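Local atomic coordinates of blood group a-and b-cleaving endo-beta-galactosidase (PDB entry 2YGL), a protein that probably cleaves blood group A and B glycans as a family 98 endo-beta-galactosidase, its tandem CBM51 modules serving in carbohydrate binding. Residues L47-D52 against T130-F134; V70-S76 against A143-K149; S274-L278 against W339-L343. Residue numbers count along the deposited sequence, not the author numbering.

Contact 1: residues L47-D52 against T130-F134; sequences LLTSDD and TQAQF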
loop_
_atom_site.group_PDB
_atom_site.type_symbol
_atom_site.label_atom_id
_atom_site.label_comp_id
_atom_site.label_asym_id
_atom_site.label_seq_id
_atom_site.Cartn_x
_atom_site.Cartn_y
_atom_site.Cartn_z
ATOM N N LEU A 47 16.047 21.738 18.700
ATOM C CA LEU A 47 15.015 22.764 18.726
ATOM C C LEU A 47 14.475 22.956 20.128
ATOM O O LEU A 47 14.503 22.036 20.955
ATOM C CB LEU A 47 13.866 22.397 17.781
ATOM C CG LEU A 47 14.084 22.594 16.280
ATOM C CD1 LEU A 47 12.908 22.035 15.476
ATOM C CD2 LEU A 47 14.301 24.060 15.959
ATOM N N LEU A 48 13.985 24.164 20.383
ATOM C CA LEU A 48 13.282 24.475 21.612
ATOM C C LEU A 48 11.875 23.891 21.530
ATOM O O LEU A 48 11.116 24.203 20.609
ATOM C CB LEU A 48 13.220 25.992 21.797
ATOM C CG LEU A 48 13.093 26.596 23.196
ATOM C CD1 LEU A 48 14.304 26.258 24.056
ATOM C CD2 LEU A 48 12.937 28.101 23.075
ATOM N N THR A 49 11.537 23.024 22.477
ATOM C CA THR A 49 10.194 22.458 22.544
ATOM C C THR A 49 9.379 23.151 23.642
ATOM O O THR A 49 9.777 24.210 24.136
ATOM C CB THR A 49 10.220 20.908 22.702
ATOM O OG1 THR A 49 8.890 20.391 22.580
ATOM C CG2 THR A 49 10.804 20.483 24.040
ATOM N N SER A 50 8.242 22.565 24.011
ATOM C CA SER A 50 7.386 23.125 25.053
ATOM C C SER A 50 8.115 23.197 26.395
ATOM O O SER A 50 8.984 22.369 26.687
ATOM C CB SER A 50 6.093 22.321 25.182
ATOM O OG SER A 50 5.145 23.038 25.952
ATOM N N ASP A 51 7.754 24.202 27.194
ATOM C CA ASP A 51 8.438 24.535 28.454
ATOM C C ASP A 51 9.909 24.909 28.285
ATOM O O ASP A 51 10.696 24.807 29.231
ATOM C CB ASP A 51 8.272 23.427 29.501
ATOM C CG ASP A 51 7.137 23.703 30.459
ATOM O OD1 ASP A 51 5.967 23.653 30.024
ATOM O OD2 ASP A 51 7.419 23.990 31.642
ATOM N N ASP A 52 10.265 25.356 27.080
ATOM C CA ASP A 52 11.632 25.780 26.753
ATOM C C ASP A 52 12.697 24.696 26.958
ATOM O O ASP A 52 13.867 24.998 27.208
ATOM C CB ASP A 52 12.001 27.072 27.502
ATOM C CG ASP A 52 11.411 28.310 26.854
ATOM O OD1 ASP A 52 10.869 28.201 25.733
ATOM O OD2 ASP A 52 11.497 29.398 27.462
ATOM N N THR A 130 11.704 30.949 19.237
ATOM C CA THR A 130 10.376 30.451 18.884
ATOM C C THR A 130 10.367 28.931 19.001
ATOM O O THR A 130 11.195 28.245 18.389
ATOM C CB THR A 130 9.946 30.862 17.463
ATOM O OG1 THR A 130 10.114 32.271 17.302
ATOM C CG2 THR A 130 8.482 30.507 17.220
ATOM N N GLN A 131 9.435 28.417 19.799
ATOM C CA GLN A 131 9.310 26.982 20.022
ATOM C C GLN A 131 8.884 26.263 18.741
ATOM O O GLN A 131 8.215 26.847 17.887
ATOM C CB GLN A 131 8.338 26.696 21.170
ATOM C CG GLN A 131 8.831 27.196 22.531
ATOM C CD GLN A 131 7.885 26.869 23.672
ATOM O OE1 GLN A 131 6.725 26.506 23.457
ATOM N NE2 GLN A 131 8.382 26.991 24.899
ATOM N N ALA A 132 9.295 25.003 18.616
ATOM C CA ALA A 132 9.086 24.220 17.396
ATOM C C ALA A 132 7.612 23.988 17.071
ATOM O O ALA A 132 6.792 23.819 17.972
ATOM C CB ALA A 132 9.814 22.891 17.499
ATOM N N GLN A 133 7.286 23.992 15.781
ATOM C CA GLN A 133 5.960 23.595 15.314
ATOM C C GLN A 133 6.030 22.204 14.696
ATOM O O GLN A 133 6.947 21.907 13.926
ATOM C CB GLN A 133 5.410 24.594 14.290
ATOM C CG GLN A 133 5.013 25.954 14.867
ATOM C CD GLN A 133 3.725 25.910 15.681
ATOM O OE1 GLN A 133 2.908 25.000 15.536
ATOM N NE2 GLN A 133 3.537 26.906 16.534
ATOM N N PHE A 134 5.062 21.358 15.044
ATOM C CA PHE A 134 4.955 20.012 14.485
ATOM C C PHE A 134 4.023 20.014 13.279
ATOM O O PHE A 134 2.894 20.507 13.358
ATOM C CB PHE A 134 4.458 19.021 15.548
ATOM C CG PHE A 134 4.288 17.606 15.043
ATOM C CD1 PHE A 134 5.392 16.846 14.663
ATOM C CD2 PHE A 134 3.023 17.030 14.969
ATOM C CE1 PHE A 134 5.238 15.540 14.203
ATOM C CE2 PHE A 134 2.855 15.721 14.512
ATOM C CZ PHE A 134 3.966 14.974 14.129
HETATM O O HOH W 1 12.875 25.897 18.367
HETATM O O HOH W 2 5.041 26.167 25.580
#
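The backbone of L48 is satisfied on both sides by the loop T130-A132, once directly and once through water. Its carbonyl accepts from A132 N (A132 N to L48 O 2.8 Å, 159° at the hydrogen) and receives a CA-H...O contact from Q131 CA at 3.4 Å from L48 O. Its amide donates to water 1, with L48 N 2.9 Å from the water oxygen, and this water lies 2.9 Å from T130 O, in geometry fit for a bond. A water thus bridges where no direct second backbone bond is made.

Q131 has the most surface covered, 92 of the 296 Å² buried, and both ends of its amide are used. Q131 NE2 donates to D52 OD1 (2.9 Å, 161°), whereas OE1 accepts from water 2 at 2.7 Å, which sits 3.2 Å from S50 OG. Although T49 O is 3.2 Å from Q131 NE2, the angle is too poor for a bond; T49 O instead takes a weak one from D52 N at 3.2 Å. S50 (phi/psi -61/149) and D51 (61/23) come close to a type II turn, which brings D52 round to meet the glutamine.

The closest apolar contact is at the inner end, L47 CD1 to A132 CB at 3.8 Å; further out L48 CD2 lies 4.2 Å from Q131 CG. L47 also packs on Y86, V162 and A164, and its backbone bonds to K55. The arrangement is that of a beta-hairpin, strands 45-48 and 54-57, whose turn docks on the loop entering strand 133-138 of a CBM51 beta-sandwich.

Contact 2: residues V70-S76 against A143-K149; sequences VISYDIS and AKKISLK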
loop_
_atom_site.group_PDB
_atom_site.type_symbol
_atom_site.label_atom_id
_atom_site.label_comp_id
_atom_site.label_asym_id
_atom_site.label_seq_id
_atom_site.Cartn_x
_atom_site.Cartn_y
_atom_site.Cartn_z
ATOM N N VAL A 70 14.418 26.036 -1.289
ATOM C CA VAL A 70 13.541 24.921 -1.665
ATOM C C VAL A 70 14.296 23.590 -1.712
ATOM O O VAL A 70 15.323 23.468 -2.381
ATOM C CB VAL A 70 12.830 25.177 -3.035
ATOM C CG1 VAL A 70 12.065 23.940 -3.501
ATOM C CG2 VAL A 70 11.891 26.369 -2.948
ATOM N N ILE A 71 13.773 22.599 -0.990
ATOM C CA ILE A 71 14.282 21.230 -1.054
ATOM C C ILE A 71 13.136 20.302 -1.466
ATOM O O ILE A 71 12.137 20.167 -0.747
ATOM C CB ILE A 71 14.913 20.784 0.289
ATOM C CG1 ILE A 71 15.964 21.800 0.746
ATOM C CG2 ILE A 71 15.548 19.402 0.148
ATOM C CD1 ILE A 71 16.046 21.986 2.239
ATOM N N SER A 72 13.282 19.681 -2.634
ATOM C CA SER A 72 12.217 18.873 -3.230
ATOM C C SER A 72 12.590 17.401 -3.347
ATOM O O SER A 72 13.757 17.060 -3.563
ATOM C CB SER A 72 11.850 19.413 -4.613
ATOM O OG SER A 72 11.411 20.756 -4.529
ATOM N N TYR A 73 11.582 16.539 -3.215
ATOM C CA TYR A 73 11.756 15.095 -3.353
ATOM C C TYR A 73 10.713 14.507 -4.299
ATOM O O TYR A 73 9.535 14.883 -4.257
ATOM C CB TYR A 73 11.656 14.404 -1.989
ATOM C CG TYR A 73 12.754 14.778 -1.015
ATOM C CD1 TYR A 73 12.648 15.920 -0.220
ATOM C CD2 TYR A 73 13.892 13.983 -0.879
ATOM C CE1 TYR A 73 13.649 16.270 0.674
ATOM C CE2 TYR A 73 14.902 14.322 0.018
ATOM C CZ TYR A 73 14.772 15.470 0.790
ATOM O OH TYR A 73 15.761 15.819 1.679
ATOM N N ASP A 74 11.160 13.585 -5.148
ATOM C CA ASP A 74 10.269 12.847 -6.033
ATOM C C ASP A 74 9.664 11.683 -5.264
ATOM O O ASP A 74 10.374 10.773 -4.835
ATOM C CB ASP A 74 11.021 12.348 -7.276
ATOM C CG ASP A 74 10.133 11.550 -8.234
ATOM O OD1 ASP A 74 8.886 11.592 -8.111
ATOM O OD2 ASP A 74 10.691 10.878 -9.125
ATOM N N ILE A 75 8.350 11.728 -5.081
ATOM C CA ILE A 75 7.638 10.676 -4.358
ATOM C C ILE A 75 6.640 9.924 -5.254
ATOM O O ILE A 75 5.702 9.293 -4.756
ATOM C CB ILE A 75 6.956 11.214 -3.062
ATOM C CG1 ILE A 75 5.978 12.357 -3.378
ATOM C CG2 ILE A 75 8.018 11.655 -2.050
ATOM C CD1 ILE A 75 5.007 12.687 -2.256
ATOM N N SER A 76 6.868 9.984 -6.568
ATOM C CA SER A 76 6.010 9.318 -7.560
ATOM C C SER A 76 5.921 7.814 -7.332
ATOM O O SER A 76 6.943 7.150 -7.161
ATOM C CB SER A 76 6.514 9.583 -8.982
ATOM O OG SER A 76 6.456 10.959 -9.297
ATOM N N ALA A 143 0.268 11.839 -5.511
ATOM C CA ALA A 143 1.345 12.826 -5.334
ATOM C C ALA A 143 2.679 12.445 -5.975
ATOM O O ALA A 143 3.107 11.293 -5.908
ATOM C CB ALA A 143 1.540 13.150 -3.861
ATOM N N LYS A 144 3.328 13.435 -6.585
ATOM C CA LYS A 144 4.583 13.231 -7.312
ATOM C C LYS A 144 5.768 13.980 -6.695
ATOM O O LYS A 144 6.898 13.487 -6.718
ATOM C CB LYS A 144 4.418 13.634 -8.783
ATOM C CG LYS A 144 3.563 12.668 -9.604
ATOM C CD LYS A 144 3.228 13.238 -10.978
ATOM C CE LYS A 144 2.447 12.239 -11.824
ATOM N NZ LYS A 144 1.129 11.873 -11.217
ATOM N N LYS A 145 5.504 15.162 -6.142
ATOM C CA LYS A 145 6.568 16.052 -5.676
ATOM C C LYS A 145 6.205 16.743 -4.363
ATOM O O LYS A 145 5.158 17.387 -4.259
ATOM C CB LYS A 145 6.867 17.100 -6.753
ATOM C CG LYS A 145 8.131 17.916 -6.529
ATOM C CD LYS A 145 8.213 19.040 -7.545
ATOM C CE LYS A 145 9.605 19.632 -7.608
ATOM N NZ LYS A 145 9.722 20.597 -8.739
ATOM N N ILE A 146 7.074 16.599 -3.365
ATOM C CA ILE A 146 6.927 17.325 -2.104
ATOM C C ILE A 146 8.079 18.320 -1.929
ATOM O O ILE A 146 9.244 17.987 -2.172
ATOM C CB ILE A 146 6.770 16.372 -0.873
ATOM C CG1 ILE A 146 6.391 17.168 0.385
ATOM C CG2 ILE A 146 8.025 15.508 -0.659
ATOM C CD1 ILE A 146 5.845 16.328 1.535
ATOM N N SER A 147 7.738 19.541 -1.524
ATOM C CA SER A 147 8.710 20.623 -1.409
ATOM C C SER A 147 8.760 21.238 -0.016
ATOM O O SER A 147 7.728 21.593 0.563
ATOM C CB SER A 147 8.429 21.709 -2.450
ATOM O OG SER A 147 8.889 21.309 -3.726
ATOM N N LEU A 148 9.980 21.353 0.504
ATOM C CA LEU A 148 10.252 22.010 1.775
ATOM C C LEU A 148 10.738 23.432 1.498
ATOM O O LEU A 148 11.829 23.631 0.956
ATOM C CB LEU A 148 11.302 21.219 2.567
ATOM C CG LEU A 148 10.878 20.022 3.434
ATOM C CD1 LEU A 148 9.987 19.014 2.706
ATOM C CD2 LEU A 148 12.113 19.329 3.996
ATOM N N LYS A 149 9.917 24.413 1.866
ATOM C CA LYS A 149 10.173 25.813 1.532
ATOM C C LYS A 149 10.383 26.665 2.780
ATOM O O LYS A 149 9.628 26.555 3.744
ATOM C CB LYS A 149 9.011 26.386 0.714
ATOM C CG LYS A 149 8.736 25.656 -0.598
ATOM C CD LYS A 149 7.367 26.020 -1.174
ATOM C CE LYS A 149 7.372 27.376 -1.868
ATOM N NZ LYS A 149 6.001 27.776 -2.298
HETATM O O HOH W 3 11.752 22.113 -6.805
#
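Backbone ladder bonds carry this contact: L148 N to I71 O is 2.8 Å, I71 N to L148 O 2.9 Å, Y73 N to I146 O 2.9 Å and I146 N to Y73 O 3.1 Å, all at 160° or better. They define the antiparallel hydrogen-bonded pairs I71-L148 and Y73-I146, the strand axes running 162° apart. I75 N donates to K144 O (2.8 Å), while D74 OD1 accepts from S76 N at 3.0 Å in an Asx turn. At S72-S147, one of three non-hydrogen-bonded pairs, S72 OG and S147 OG share a bond of 2.7 Å. Water 3 lies 2.7 Å from S72 OG and weakly meets K145 NZ. K149, on that face, salt-bridges E109.

On the other face, I71 CB meets L148 CB at 4.3 Å and Y73 CB meets I146 CG2 at 4.0 Å, with I61, I108 and F163 around them. The chemistry is two-sided: mostly polar side chains beside S72 and S147, V70 apart, and mainly apolar ones, with the Y73 ring, toward the core.

Contact 3: residues S274-L278 against W339-L343; sequences SANHL and WADEL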
loop_
_atom_site.group_PDB
_atom_site.type_symbol
_atom_site.label_atom_id
_atom_site.label_comp_id
_atom_site.label_asym_id
_atom_site.label_seq_id
_atom_site.Cartn_x
_atom_site.Cartn_y
_atom_site.Cartn_z
ATOM N N SER A 274 -7.814 -27.690 -18.671
ATOM C CA SER A 274 -7.992 -29.116 -18.934
ATOM C C SER A 274 -9.451 -29.515 -19.141
ATOM O O SER A 274 -9.737 -30.659 -19.494
ATOM C CB SER A 274 -7.393 -29.941 -17.790
ATOM O OG SER A 274 -8.132 -29.764 -16.588
ATOM N N ALA A 275 -10.367 -28.576 -18.917
ATOM C CA ALA A 275 -11.800 -28.854 -19.012
ATOM C C ALA A 275 -12.243 -29.182 -20.432
ATOM O O ALA A 275 -11.663 -28.693 -21.406
ATOM C CB ALA A 275 -12.605 -27.681 -18.475
ATOM N N ASN A 276 -13.270 -30.021 -20.532
ATOM C CA ASN A 276 -13.952 -30.267 -21.791
ATOM C C ASN A 276 -14.695 -29.010 -22.219
ATOM O O ASN A 276 -15.494 -28.466 -21.453
ATOM C CB ASN A 276 -14.934 -31.434 -21.655
ATOM C CG ASN A 276 -14.240 -32.782 -21.555
ATOM O OD1 ASN A 276 -14.635 -33.633 -20.759
ATOM N ND2 ASN A 276 -13.207 -32.985 -22.363
ATOM N N HIS A 277 -14.413 -28.543 -23.432
ATOM C CA HIS A 277 -15.048 -27.343 -23.956
ATOM C C HIS A 277 -15.414 -27.495 -25.426
ATOM O O HIS A 277 -14.651 -28.064 -26.215
ATOM C CB HIS A 277 -14.144 -26.119 -23.757
ATOM C CG HIS A 277 -12.899 -26.139 -24.590
ATOM N ND1 HIS A 277 -11.777 -26.858 -24.235
ATOM C CD2 HIS A 277 -12.604 -25.535 -25.766
ATOM C CE1 HIS A 277 -10.844 -26.694 -25.156
ATOM N NE2 HIS A 277 -11.319 -25.894 -26.095
ATOM N N LEU A 278 -16.593 -26.988 -25.773
ATOM C CA LEU A 278 -17.039 -26.875 -27.159
ATOM C C LEU A 278 -17.607 -25.478 -27.378
ATOM O O LEU A 278 -18.247 -24.916 -26.481
ATOM C CB LEU A 278 -18.118 -27.920 -27.473
ATOM C CG LEU A 278 -17.802 -29.418 -27.398
ATOM C CD1 LEU A 278 -19.053 -30.221 -27.709
ATOM C CD2 LEU A 278 -16.674 -29.810 -28.343
ATOM N N TRP A 339 -20.160 -28.563 -20.914
ATOM C CA TRP A 339 -19.319 -29.415 -20.064
ATOM C C TRP A 339 -18.243 -28.661 -19.280
ATOM O O TRP A 339 -17.668 -29.213 -18.335
ATOM C CB TRP A 339 -18.620 -30.492 -20.894
ATOM C CG TRP A 339 -19.514 -31.509 -21.514
ATOM C CD1 TRP A 339 -20.552 -32.171 -20.919
ATOM C CD2 TRP A 339 -19.422 -32.021 -22.847
ATOM N NE1 TRP A 339 -21.121 -33.050 -21.808
ATOM C CE2 TRP A 339 -20.448 -32.978 -22.999
ATOM C CE3 TRP A 339 -18.576 -31.755 -23.933
ATOM C CZ2 TRP A 339 -20.653 -33.673 -24.194
ATOM C CZ3 TRP A 339 -18.779 -32.449 -25.119
ATOM C CH2 TRP A 339 -19.811 -33.395 -25.240
ATOM N N ALA A 340 -17.955 -27.425 -19.679
ATOM C CA ALA A 340 -16.877 -26.646 -19.068
ATOM C C ALA A 340 -17.282 -26.052 -17.714
ATOM O O ALA A 340 -17.327 -24.829 -17.545
ATOM C CB ALA A 340 -16.390 -25.559 -20.025
ATOM N N ASP A 341 -17.574 -26.933 -16.757
ATOM C CA ASP A 341 -17.975 -26.525 -15.408
ATOM C C ASP A 341 -16.869 -26.757 -14.371
ATOM O O ASP A 341 -17.116 -26.714 -13.164
ATOM C CB ASP A 341 -19.283 -27.220 -14.990
ATOM C CG ASP A 341 -19.255 -28.728 -15.208
ATOM O OD1 ASP A 341 -18.159 -29.319 -15.317
ATOM O OD2 ASP A 341 -20.345 -29.332 -15.265
ATOM N N GLU A 342 -15.650 -26.984 -14.859
ATOM C CA GLU A 342 -14.487 -27.247 -14.013
ATOM C C GLU A 342 -13.894 -25.936 -13.498
ATOM O O GLU A 342 -12.830 -25.499 -13.952
ATOM C CB GLU A 342 -13.430 -28.038 -14.794
ATOM C CG GLU A 342 -13.854 -29.444 -15.215
ATOM C CD GLU A 342 -13.516 -30.508 -14.178
ATOM O OE1 GLU A 342 -12.425 -30.442 -13.572
ATOM O OE2 GLU A 342 -14.340 -31.424 -13.982
ATOM N N LEU A 343 -14.591 -25.312 -12.554
ATOM C CA LEU A 343 -14.158 -24.040 -11.984
ATOM C C LEU A 343 -12.993 -24.262 -11.024
ATOM O O LEU A 343 -13.038 -25.145 -10.169
ATOM C CB LEU A 343 -15.330 -23.333 -11.280
ATOM C CG LEU A 343 -15.167 -21.874 -10.829
ATOM C CD1 LEU A 343 -16.501 -21.141 -10.824
ATOM C CD2 LEU A 343 -14.510 -21.775 -9.454
HETATM O O HOH W 4 -10.665 -30.559 -16.005
HETATM O O HOH W 5 -18.345 -27.862 -23.005
#
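Two connecting loops of the second CBM51 beta-sandwich meet here, one following strand 262-271 and the other leading into strand 343-352. Their touching parts run 152° apart, close to antiparallel, yet neither is a strand, and no direct hydrogen bond joins them. W339 gives up the most surface, 72 Å², followed by N276 with 55 Å² and A275 with 46 Å².

The W339 side chain is met at two places: the ring by L278 CD1, 3.4 Å from W339 CZ3, and W339 CB by N276 CB, at 3.9 Å. Both aliphatic groups meet the ring obliquely. N276 O comes within 3.2 Å of A340 N, but the angle is too poor for a bond. A340 is the centre of an inverse gamma turn (phi/psi -78/63), with a weak D341 N to W339 O bond of 2.8 Å.

A275 plugs the inner side, its CB 3.8 Å from E342 CB. The carboxylate of E342 bonds to T218 and, through water 4, to S274: the water donates to S274 OG at 2.7 Å and to E342 OE1 at 3.0 Å. By sequence, D341 matches D159 of the calcium site in the first module, so this loop is probably the counterpart of that metal-binding one. Water 5 accepts from W339 N at 2.9 Å and reaches N276 O at 3.3 Å and L278 N at 3.4 Å, both weakly.

In the fold
From the N terminus, the chain first passes the hairpin turn at 47-52 and then strand 69-74. It returns to the turn at 130-134, closing contact 1, and to strand 69-74 at 143-149, closing contact 2. The two loops therefore cross, with centres 25 Å apart and nearest atoms about 11 Å apart. Contact 1 ties the 45-48/54-57 hairpin to the edge of the six-stranded sheet through the loop before strand 133-138, whereas contact 2 pairs neighbouring strands within the five-stranded sheet. Contact 3 follows in series, joining 274-278 to 339-343 in the second module, its centre 70 Å from that of contact 1 and 53 Å from that of contact 2.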